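PDB 4H3D: 3-dehydroquinate dehydratase from Clostridium difficile, which catalyses the cis-dehydration of 3-dehydroquinate to 3-dehydroshikimate through an imine intermediate, the third step of the chorismate pathway to the aromatic amino acids. Local coordinates for residues L188-T192 against I204-S208; N146-T152 against K174-Q180; I215-C219 against P238-S242. All coordinates share one frame; numbering follows the deposited sequence. Where two conformers were deposited one is given.

Contact 1: L188-T192 against I204-S208; sequences LLEAT and IITMS. With SHL (5-hydroxy-6-methyl-4-oxo-4H-pyran-2-carboxylic acid), chain I.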
loop_
_atom_site.group_PDB
_atom_site.type_symbol
_atom_site.label_atom_id
_atom_site.label_comp_id
_atom_site.label_asym_id
_atom_site.label_seq_id
_atom_site.Cartn_x
_atom_site.Cartn_y
_atom_site.Cartn_z
ATOM N N LEU B 188 -13.639 0.068 -2.120
ATOM C CA LEU B 188 -13.118 -0.050 -3.485
ATOM C C LEU B 188 -12.249 -1.305 -3.599
ATOM O O LEU B 188 -12.408 -2.113 -4.546
ATOM C CB LEU B 188 -12.326 1.220 -3.884
ATOM C CG LEU B 188 -11.729 1.296 -5.301
ATOM C CD1 LEU B 188 -10.400 0.523 -5.434
ATOM C CD2 LEU B 188 -12.755 0.843 -6.382
ATOM N N LEU B 189 -11.368 -1.509 -2.616
ATOM C CA LEU B 189 -10.510 -2.704 -2.605
ATOM C C LEU B 189 -11.314 -3.996 -2.414
ATOM O O LEU B 189 -11.021 -5.016 -3.049
ATOM C CB LEU B 189 -9.411 -2.582 -1.537
ATOM C CG LEU B 189 -8.338 -1.507 -1.788
ATOM C CD1 LEU B 189 -7.322 -1.504 -0.632
ATOM C CD2 LEU B 189 -7.626 -1.720 -3.131
ATOM N N GLU B 190 -12.325 -3.956 -1.552
ATOM C CA GLU B 190 -13.209 -5.116 -1.327
ATOM C C GLU B 190 -13.991 -5.497 -2.606
ATOM O O GLU B 190 -14.113 -6.686 -2.956
ATOM C CB GLU B 190 -14.206 -4.817 -0.196
ATOM C CG GLU B 190 -15.101 -6.031 0.166
ATOM C CD GLU B 190 -16.233 -5.681 1.124
ATOM O OE1 GLU B 190 -16.866 -6.624 1.659
ATOM O OE2 GLU B 190 -16.509 -4.469 1.319
ATOM N N ALA B 191 -14.527 -4.484 -3.275
ATOM C CA ALA B 191 -15.254 -4.659 -4.532
ATOM C C ALA B 191 -14.327 -5.224 -5.593
ATOM O O ALA B 191 -14.693 -6.143 -6.320
ATOM C CB ALA B 191 -15.845 -3.326 -4.989
ATOM N N THR B 192 -13.109 -4.684 -5.665
ATOM C CA THR B 192 -12.105 -5.153 -6.613
ATOM C C THR B 192 -11.852 -6.654 -6.453
ATOM O O THR B 192 -11.887 -7.408 -7.428
ATOM C CB THR B 192 -10.763 -4.402 -6.429
ATOM O OG1 THR B 192 -10.955 -2.991 -6.651
ATOM C CG2 THR B 192 -9.697 -4.931 -7.371
ATOM N N ILE B 204 -9.308 -6.630 -14.688
ATOM C CA ILE B 204 -10.002 -5.407 -14.363
ATOM C C ILE B 204 -9.014 -4.390 -13.833
ATOM O O ILE B 204 -7.902 -4.745 -13.388
ATOM C CB ILE B 204 -11.128 -5.625 -13.326
ATOM C CG1 ILE B 204 -10.548 -6.048 -11.968
ATOM C CG2 ILE B 204 -12.143 -6.695 -13.854
ATOM C CD1 ILE B 204 -11.575 -6.234 -10.882
ATOM N N ILE B 205 -9.422 -3.125 -13.913
ATOM C CA ILE B 205 -8.638 -1.982 -13.488
ATOM C C ILE B 205 -9.481 -1.162 -12.525
ATOM O O ILE B 205 -10.585 -0.736 -12.873
ATOM C CB ILE B 205 -8.314 -1.061 -14.695
ATOM C CG1 ILE B 205 -7.604 -1.837 -15.803
ATOM C CG2 ILE B 205 -7.501 0.168 -14.245
ATOM C CD1 ILE B 205 -7.636 -1.086 -17.192
ATOM N N THR B 206 -8.974 -0.921 -11.319
ATOM C CA THR B 206 -9.707 -0.120 -10.340
ATOM C C THR B 206 -8.792 0.775 -9.578
ATOM O O THR B 206 -7.586 0.452 -9.395
ATOM C CB THR B 206 -10.421 -0.983 -9.276
ATOM O OG1 THR B 206 -9.443 -1.603 -8.414
ATOM C CG2 THR B 206 -11.306 -2.060 -9.952
ATOM N N MET B 207 -9.326 1.907 -9.127
ATOM C CA MET B 207 -8.575 2.823 -8.279
ATOM C C MET B 207 -9.485 3.689 -7.438
ATOM O O MET B 207 -10.640 3.948 -7.790
ATOM C CB MET B 207 -7.648 3.730 -9.088
ATOM C CG MET B 207 -8.347 4.828 -9.832
ATOM S SD MET B 207 -7.193 5.828 -10.787
ATOM C CE MET B 207 -6.521 4.597 -11.908
ATOM N N SER B 208 -8.934 4.100 -6.304
ATOM C CA SER B 208 -9.555 5.007 -5.377
ATOM C C SER B 208 -8.642 6.212 -5.502
ATOM O O SER B 208 -7.433 6.111 -5.296
ATOM C CB SER B 208 -9.520 4.451 -3.942
ATOM O OG SER B 208 -10.163 5.337 -3.064
HETATM O OAD SHL I . -4.399 7.893 -12.278
HETATM C CAH SHL I . -5.472 8.528 -12.122
HETATM O OAA SHL I . -5.581 9.406 -11.228
HETATM C CAK SHL I . -6.585 8.230 -13.000
HETATM O OAG SHL I . -6.408 7.215 -13.999
HETATM C CAF SHL I . -7.402 7.047 -14.984
HETATM C CAL SHL I . -7.167 6.182 -16.002
HETATM C CAJ SHL I . -8.492 7.840 -14.908
HETATM O OAC SHL I . -9.442 7.732 -15.833
HETATM C CAI SHL I . -8.647 8.748 -13.898
HETATM C CAE SHL I . -7.716 8.938 -12.956
HETATM O OAB SHL I . -9.749 9.480 -13.833
#
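Leu-188 and Thr-192, one helical turn apart, pack on Thr-206 where helix 182-199 covers strand 205-208 of the TIM barrel. The pair closes a beta-alpha-beta unit, and the helix runs back against the strand at 167°, with 8.7 Å between the short axes. The two threonines meet tip to tip, OG1 of Thr-192 lying 2.7 Å from OG1 of Thr-206. Two torsions set this up: chi1 of Thr-206 puts its OG1 between the backbone N and the carbonyl carbon, and chi1 of Thr-192 (-61°) keeps its OG1 beside its own N. From there the Thr-192 hydroxyl donates to O of Leu-188 at 2.7 Å, 38° above the carbonyl plane, while Thr-192 N reaches the same oxygen from the opposite face. Leu-188 lies alongside Thr-206 but points the other way, its CD1 3.8 Å from Thr-206 OG1 and its CG 3.8 Å from Met-207 O. CD1 of Ile-204 touches O of Thr-192 (3.7 Å) and approaches its CG2. Met-207 leaves the strand on the face turned from the helix, and in one of its two conformers the chain bends at chi3 and SD comes within 3.3 Å of CAK of the bound comenic-acid derivative.

Contact 2: N146-T152 against K174-Q180; sequences NHDFNKT and KIAVMPQ. With SHL (5-hydroxy-6-methyl-4-oxo-4H-pyran-2-carboxylic acid), chain I; ACT (acetate ion), chain J.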
loop_
_atom_site.group_PDB
_atom_site.type_symbol
_atom_site.label_atom_id
_atom_site.label_comp_id
_atom_site.label_asym_id
_atom_site.label_seq_id
_atom_site.Cartn_x
_atom_site.Cartn_y
_atom_site.Cartn_z
ATOM N N ASN B 146 -15.434 4.141 -16.206
ATOM C CA ASN B 146 -16.438 4.919 -15.474
ATOM C C ASN B 146 -15.760 5.601 -14.294
ATOM O O ASN B 146 -14.868 5.022 -13.646
ATOM C CB ASN B 146 -17.575 4.021 -15.009
ATOM C CG ASN B 146 -18.661 4.772 -14.244
ATOM O OD1 ASN B 146 -18.931 4.457 -13.084
ATOM N ND2 ASN B 146 -19.262 5.771 -14.871
ATOM N N HIS B 147 -16.177 6.830 -14.014
ATOM C CA HIS B 147 -15.609 7.620 -12.927
ATOM C C HIS B 147 -16.667 8.249 -12.037
ATOM O O HIS B 147 -17.764 8.595 -12.497
ATOM C CB HIS B 147 -14.793 8.760 -13.506
ATOM C CG HIS B 147 -13.756 8.315 -14.477
ATOM N ND1 HIS B 147 -14.057 7.977 -15.777
ATOM C CD2 HIS B 147 -12.416 8.165 -14.348
ATOM C CE1 HIS B 147 -12.950 7.618 -16.402
ATOM N NE2 HIS B 147 -11.939 7.728 -15.557
ATOM N N ASP B 148 -16.352 8.357 -10.753
ATOM C CA ASP B 148 -17.175 9.106 -9.852
ATOM C C ASP B 148 -16.200 9.952 -9.070
ATOM O O ASP B 148 -15.343 9.420 -8.332
ATOM C CB ASP B 148 -18.019 8.215 -8.955
ATOM C CG ASP B 148 -19.081 9.000 -8.188
ATOM O OD1 ASP B 148 -18.816 10.158 -7.763
ATOM O OD2 ASP B 148 -20.191 8.450 -8.011
ATOM N N PHE B 149 -16.285 11.263 -9.263
ATOM C CA PHE B 149 -15.389 12.197 -8.566
ATOM C C PHE B 149 -15.894 12.709 -7.224
ATOM O O PHE B 149 -15.199 13.471 -6.564
ATOM C CB PHE B 149 -15.055 13.379 -9.471
ATOM C CG PHE B 149 -14.154 13.019 -10.559
ATOM C CD1 PHE B 149 -14.656 12.542 -11.749
ATOM C CD2 PHE B 149 -12.778 13.108 -10.386
ATOM C CE1 PHE B 149 -13.794 12.175 -12.775
ATOM C CE2 PHE B 149 -11.914 12.736 -11.397
ATOM C CZ PHE B 149 -12.419 12.266 -12.592
ATOM N N ASN B 150 -17.075 12.272 -6.809
ATOM C CA ASN B 150 -17.673 12.770 -5.557
ATOM C C ASN B 150 -17.907 11.726 -4.474
ATOM O O ASN B 150 -18.031 12.066 -3.308
ATOM C CB ASN B 150 -19.007 13.423 -5.879
ATOM C CG ASN B 150 -18.871 14.548 -6.880
ATOM O OD1 ASN B 150 -19.540 14.553 -7.909
ATOM N ND2 ASN B 150 -17.973 15.485 -6.603
ATOM N N LYS B 151 -18.000 10.461 -4.850
ATOM C CA LYS B 151 -18.262 9.422 -3.862
ATOM C C LYS B 151 -17.757 8.057 -4.310
ATOM O O LYS B 151 -17.328 7.888 -5.451
ATOM C CB LYS B 151 -19.770 9.321 -3.598
ATOM C CG LYS B 151 -20.578 8.712 -4.744
ATOM C CD LYS B 151 -22.035 8.553 -4.361
ATOM C CE LYS B 151 -22.783 7.671 -5.347
ATOM N NZ LYS B 151 -22.656 8.120 -6.725
ATOM N N THR B 152 -17.807 7.107 -3.386
ATOM C CA THR B 152 -17.480 5.722 -3.661
ATOM C C THR B 152 -18.795 4.936 -3.597
ATOM O O THR B 152 -19.375 4.771 -2.527
ATOM C CB THR B 152 -16.474 5.156 -2.652
ATOM O OG1 THR B 152 -15.247 5.900 -2.739
ATOM C CG2 THR B 152 -16.199 3.654 -2.947
ATOM N N LYS B 174 -12.766 -0.696 -16.290
ATOM C CA LYS B 174 -12.025 0.220 -15.450
ATOM C C LYS B 174 -12.957 1.106 -14.661
ATOM O O LYS B 174 -13.897 1.683 -15.223
ATOM C CB LYS B 174 -11.127 1.127 -16.297
ATOM C CG LYS B 174 -10.404 2.235 -15.478
ATOM C CD LYS B 174 -9.596 3.137 -16.356
ATOM C CE LYS B 174 -8.907 4.218 -15.528
ATOM N NZ LYS B 174 -8.137 5.178 -16.379
ATOM N N ILE B 175 -12.698 1.230 -13.367
ATOM C CA ILE B 175 -13.475 2.124 -12.533
ATOM C C ILE B 175 -12.595 2.901 -11.594
ATOM O O ILE B 175 -11.644 2.371 -11.011
ATOM C CB ILE B 175 -14.661 1.419 -11.780
ATOM C CG1 ILE B 175 -15.658 2.473 -11.291
ATOM C CG2 ILE B 175 -14.179 0.545 -10.630
ATOM C CD1 ILE B 175 -16.971 1.904 -10.808
ATOM N N ALA B 176 -12.869 4.194 -11.517
ATOM C CA ALA B 176 -12.144 5.109 -10.631
ATOM C C ALA B 176 -13.185 5.854 -9.782
ATOM O O ALA B 176 -14.118 6.461 -10.324
ATOM C CB ALA B 176 -11.302 6.095 -11.442
ATOM N N VAL B 177 -13.017 5.814 -8.465
ATOM C CA VAL B 177 -13.976 6.416 -7.537
ATOM C C VAL B 177 -13.272 7.310 -6.520
ATOM O O VAL B 177 -12.061 7.202 -6.315
ATOM C CB VAL B 177 -14.799 5.331 -6.814
ATOM C CG1 VAL B 177 -15.600 4.510 -7.847
ATOM C CG2 VAL B 177 -13.896 4.412 -5.970
ATOM N N MET B 178 -14.036 8.194 -5.888
ATOM C CA MET B 178 -13.476 9.149 -4.943
ATOM C C MET B 178 -13.876 8.775 -3.510
ATOM O O MET B 178 -15.068 8.727 -3.191
ATOM C CB MET B 178 -13.983 10.562 -5.263
ATOM C CG MET B 178 -13.380 11.677 -4.376
ATOM S SD MET B 178 -11.589 11.865 -4.666
ATOM C CE MET B 178 -11.544 12.495 -6.342
ATOM N N PRO B 179 -12.885 8.527 -2.630
ATOM C CA PRO B 179 -13.297 8.223 -1.265
ATOM C C PRO B 179 -13.673 9.480 -0.500
ATOM O O PRO B 179 -13.063 10.519 -0.708
ATOM C CB PRO B 179 -12.033 7.616 -0.642
ATOM C CG PRO B 179 -10.912 8.308 -1.341
ATOM C CD PRO B 179 -11.410 8.559 -2.770
ATOM N N GLN B 180 -14.674 9.368 0.366
ATOM C CA GLN B 180 -15.060 10.445 1.257
ATOM C C GLN B 180 -14.449 10.161 2.642
ATOM O O GLN B 180 -14.392 11.039 3.508
ATOM C CB GLN B 180 -16.573 10.539 1.344
ATOM C CG GLN B 180 -17.240 10.894 0.017
ATOM C CD GLN B 180 -18.747 10.989 0.113
ATOM O OE1 GLN B 180 -19.336 10.708 1.158
ATOM N NE2 GLN B 180 -19.386 11.375 -0.991
HETATM O OAD SHL I . -4.399 7.893 -12.278
HETATM C CAH SHL I . -5.472 8.528 -12.122
HETATM O OAA SHL I . -5.581 9.406 -11.228
HETATM C CAK SHL I . -6.585 8.230 -13.000
HETATM O OAG SHL I . -6.408 7.215 -13.999
HETATM C CAF SHL I . -7.402 7.047 -14.984
HETATM C CAL SHL I . -7.167 6.182 -16.002
HETATM C CAJ SHL I . -8.492 7.840 -14.908
HETATM O OAC SHL I . -9.442 7.732 -15.833
HETATM C CAI SHL I . -8.647 8.748 -13.898
HETATM C CAE SHL I . -7.716 8.938 -12.956
HETATM O OAB SHL I . -9.749 9.480 -13.833
HETATM C C ACT J . -19.024 13.404 -10.705
HETATM O O ACT J . -18.218 12.450 -10.913
HETATM O OXT ACT J . -19.940 13.177 -9.885
HETATM C CH3 ACT J . -18.899 14.741 -11.376
#
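Lys-174 and Asn-146 join neighbouring parallel strands of the TIM barrel, Asn-146 N donating to Lys-174 O at 3.1 Å. The exchange continues with Ala-176 N to Asn-146 O and Asp-148 N to Ala-176 O. From its CB the Lys-174 side chain runs extended through CG; CD comes within 3.9 Å of the ligand carbon CAL, CE continues the straight chain 3.3 Å from CAF, and NZ is bonded covalently to CAL at 1.4 Å. His-147 approaches the same ligand from the next strand: NE2 lies 2.5 Å from OAC, a hydrogen bond in which either could donate, with OAC at the imidazole edge near its plane. ND1 of His-147 is held by Glu-90, and CD2 is 3.7 Å from Ala-176 CB. Asp-148 OD1 accepts from Asn-150 N in an Asx turn and from Lys-151 N in an Asx motif, and OD2 forms a salt bridge with Lys-151 NZ. The turn presents Asn-150 O to Gln-180 NE2 (2.8 Å, 176°), while Met-178 CG packs on Phe-149 O. The covalent link at the Schiff-base lysine, with the proton donor/acceptor His-147 on the ligand oxygen, implies that this strand pair sets both catalytic groups around one molecule.

Contact 3: I215-C219 against P238-S242; sequences ISRLC and PGQIS. With SHL (5-hydroxy-6-methyl-4-oxo-4H-pyran-2-carboxylic acid), chain I.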
loop_
_atom_site.group_PDB
_atom_site.type_symbol
_atom_site.label_atom_id
_atom_site.label_comp_id
_atom_site.label_asym_id
_atom_site.label_seq_id
_atom_site.Cartn_x
_atom_site.Cartn_y
_atom_site.Cartn_z
ATOM N N ILE B 215 -3.123 3.666 -1.757
ATOM C CA ILE B 215 -2.921 2.228 -1.555
ATOM C C ILE B 215 -3.497 1.442 -2.721
ATOM O O ILE B 215 -2.949 0.398 -3.129
ATOM C CB ILE B 215 -3.593 1.725 -0.215
ATOM C CG1 ILE B 215 -3.384 0.211 -0.014
ATOM C CG2 ILE B 215 -5.098 2.041 -0.189
ATOM C CD1 ILE B 215 -4.067 -0.361 1.270
ATOM N N SER B 216 -4.606 1.945 -3.270
ATOM C CA SER B 216 -5.280 1.273 -4.369
ATOM C C SER B 216 -4.424 1.225 -5.636
ATOM O O SER B 216 -4.727 0.448 -6.543
ATOM C CB SER B 216 -6.605 1.943 -4.685
ATOM O OG SER B 216 -6.405 3.217 -5.277
ATOM N N ARG B 217 -3.395 2.066 -5.704
ATOM C CA ARG B 217 -2.489 2.106 -6.860
ATOM C C ARG B 217 -1.317 1.175 -6.651
ATOM O O ARG B 217 -0.569 0.886 -7.602
ATOM C CB ARG B 217 -1.907 3.502 -7.061
ATOM C CG ARG B 217 -2.924 4.562 -7.274
ATOM C CD ARG B 217 -2.270 5.902 -7.549
ATOM N NE ARG B 217 -3.281 6.946 -7.700
ATOM C CZ ARG B 217 -3.779 7.372 -8.860
ATOM N NH1 ARG B 217 -3.356 6.863 -10.016
ATOM N NH2 ARG B 217 -4.696 8.326 -8.862
ATOM N N LEU B 218 -1.147 0.714 -5.412
ATOM C CA LEU B 218 0.021 -0.088 -5.055
ATOM C C LEU B 218 -0.250 -1.562 -4.910
ATOM O O LEU B 218 0.642 -2.364 -5.154
ATOM C CB LEU B 218 0.589 0.398 -3.704
ATOM C CG LEU B 218 0.935 1.883 -3.549
ATOM C CD1 LEU B 218 1.479 2.154 -2.161
ATOM C CD2 LEU B 218 1.954 2.311 -4.596
ATOM N N CYS B 219 -1.471 -1.918 -4.528
ATOM C CA CYS B 219 -1.779 -3.288 -4.118
ATOM C C CYS B 219 -2.549 -4.142 -5.120
ATOM O O CYS B 219 -3.247 -5.081 -4.728
ATOM C CB CYS B 219 -2.561 -3.234 -2.803
ATOM S SG CYS B 219 -4.183 -2.486 -3.004
ATOM N N PRO B 238 -1.963 16.513 -5.330
ATOM C CA PRO B 238 -1.497 15.200 -4.856
ATOM C C PRO B 238 -2.426 14.032 -5.214
ATOM O O PRO B 238 -3.370 14.203 -5.976
ATOM C CB PRO B 238 -1.421 15.391 -3.339
ATOM C CG PRO B 238 -2.465 16.379 -3.047
ATOM C CD PRO B 238 -2.504 17.317 -4.217
ATOM N N GLY B 239 -2.150 12.859 -4.654
ATOM C CA GLY B 239 -2.919 11.661 -4.963
ATOM C C GLY B 239 -2.311 10.903 -6.149
ATOM O O GLY B 239 -2.901 9.934 -6.643
ATOM N N GLN B 240 -1.138 11.356 -6.600
ATOM C CA GLN B 240 -0.421 10.740 -7.723
ATOM C C GLN B 240 0.945 10.242 -7.247
ATOM O O GLN B 240 1.493 10.746 -6.273
ATOM C CB GLN B 240 -0.208 11.759 -8.843
ATOM C CG GLN B 240 -1.490 12.356 -9.445
ATOM C CD GLN B 240 -2.253 11.399 -10.360
ATOM O OE1 GLN B 240 -1.739 10.354 -10.778
ATOM N NE2 GLN B 240 -3.485 11.771 -10.690
ATOM N N ILE B 241 1.486 9.255 -7.946
ATOM C CA ILE B 241 2.792 8.695 -7.615
ATOM C C ILE B 241 3.594 8.679 -8.919
ATOM O O ILE B 241 3.080 8.238 -9.944
ATOM C CB ILE B 241 2.643 7.276 -6.973
ATOM C CG1 ILE B 241 4.002 6.625 -6.717
ATOM C CG2 ILE B 241 1.825 6.364 -7.846
ATOM C CD1 ILE B 241 3.892 5.320 -5.949
ATOM N N SER B 242 4.824 9.197 -8.901
ATOM C CA SER B 242 5.643 9.211 -10.126
ATOM C C SER B 242 5.888 7.755 -10.503
ATOM O O SER B 242 6.033 6.888 -9.616
ATOM C CB SER B 242 6.957 9.943 -9.912
ATOM O OG SER B 242 7.840 9.164 -9.136
HETATM O OAD SHL I . -4.399 7.893 -12.278
HETATM C CAH SHL I . -5.472 8.528 -12.122
HETATM O OAA SHL I . -5.581 9.406 -11.228
HETATM C CAK SHL I . -6.585 8.230 -13.000
HETATM O OAG SHL I . -6.408 7.215 -13.999
HETATM C CAF SHL I . -7.402 7.047 -14.984
HETATM C CAL SHL I . -7.167 6.182 -16.002
HETATM C CAJ SHL I . -8.492 7.840 -14.908
HETATM O OAC SHL I . -9.442 7.732 -15.833
HETATM C CAI SHL I . -8.647 8.748 -13.898
HETATM C CAE SHL I . -7.716 8.938 -12.956
HETATM O OAB SHL I . -9.749 9.480 -13.833
#
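The weakly bonded helical turn 215-218, in which Ile-215 O accepts from both Leu-218 N and Cys-219 N, faces the irregular segment 238-242, with the closest CA atoms, those of Arg-217 and Ile-241, 8.5 Å apart. Arg-217 contributes the largest share of the contact. Its chi1 sets CG beside the backbone N, and the chain then runs extended from CG to NE, passing Ile-241 head to tail so that CD lies 4.1 Å from Ile-241 CG2. The guanidinium comes obliquely to the carbonyl of Gly-239, whose O is 3.2 Å from Arg-217 NE. Beside this polar part, Leu-218 and Ile-241 cross obliquely, and Leu-218 CD2 touches Ile-241 CD1. Both apolar side chains also rest on Leu-246 of helix 243-256, the last helix of the TIM barrel, and Ile-241 packs on Leu-252 of the second subunit as well. In this fold the active site lies at the C-terminal ends of the strands, and the two segments belong to the connections following strands 205-208 and 227-229, where they close round the carboxylate of the ligand. Arg-217 grips it with two nearly straight bonds, NH1 to OAD at 2.7 Å (175°) and NH2 to OAA at 2.7 Å (172°); OAD lies at the edge of the guanidinium, in its plane. In one of its two conformers Gln-240 bends at chi2 (-74°), which brings its amide back over Arg-217: OE1 stands over one guanidinium face, 3.9 Å from Arg-217 NH1, and NE2 donates to OAA in a bent bond of 3.2 Å.

How the contacts relate
Along the chain contact 2 closes before contact 1 opens, and contact 1 closes before contact 3 begins. Contacts 1 and 2, with centres 10 Å apart, belong to consecutive beta-alpha-beta units that share strand 172-177; this strand is hydrogen-bonded to strand 205-208 through Ile-175, and helix 182-199 follows it. Contact 3, centred 13 Å from contact 1, lies beyond strand 205-208 and is tied to it by Ser-216 OG and Ser-208 N. Contacts 2 and 3 do not touch, their nearest atoms being about 7 Å apart, yet all three reach the same ligand. Successive parts of one barrel thus supply the Schiff-base lysine, the catalytic histidine, a methionine beside the ligand and the carboxylate-binding arginine and glutamine.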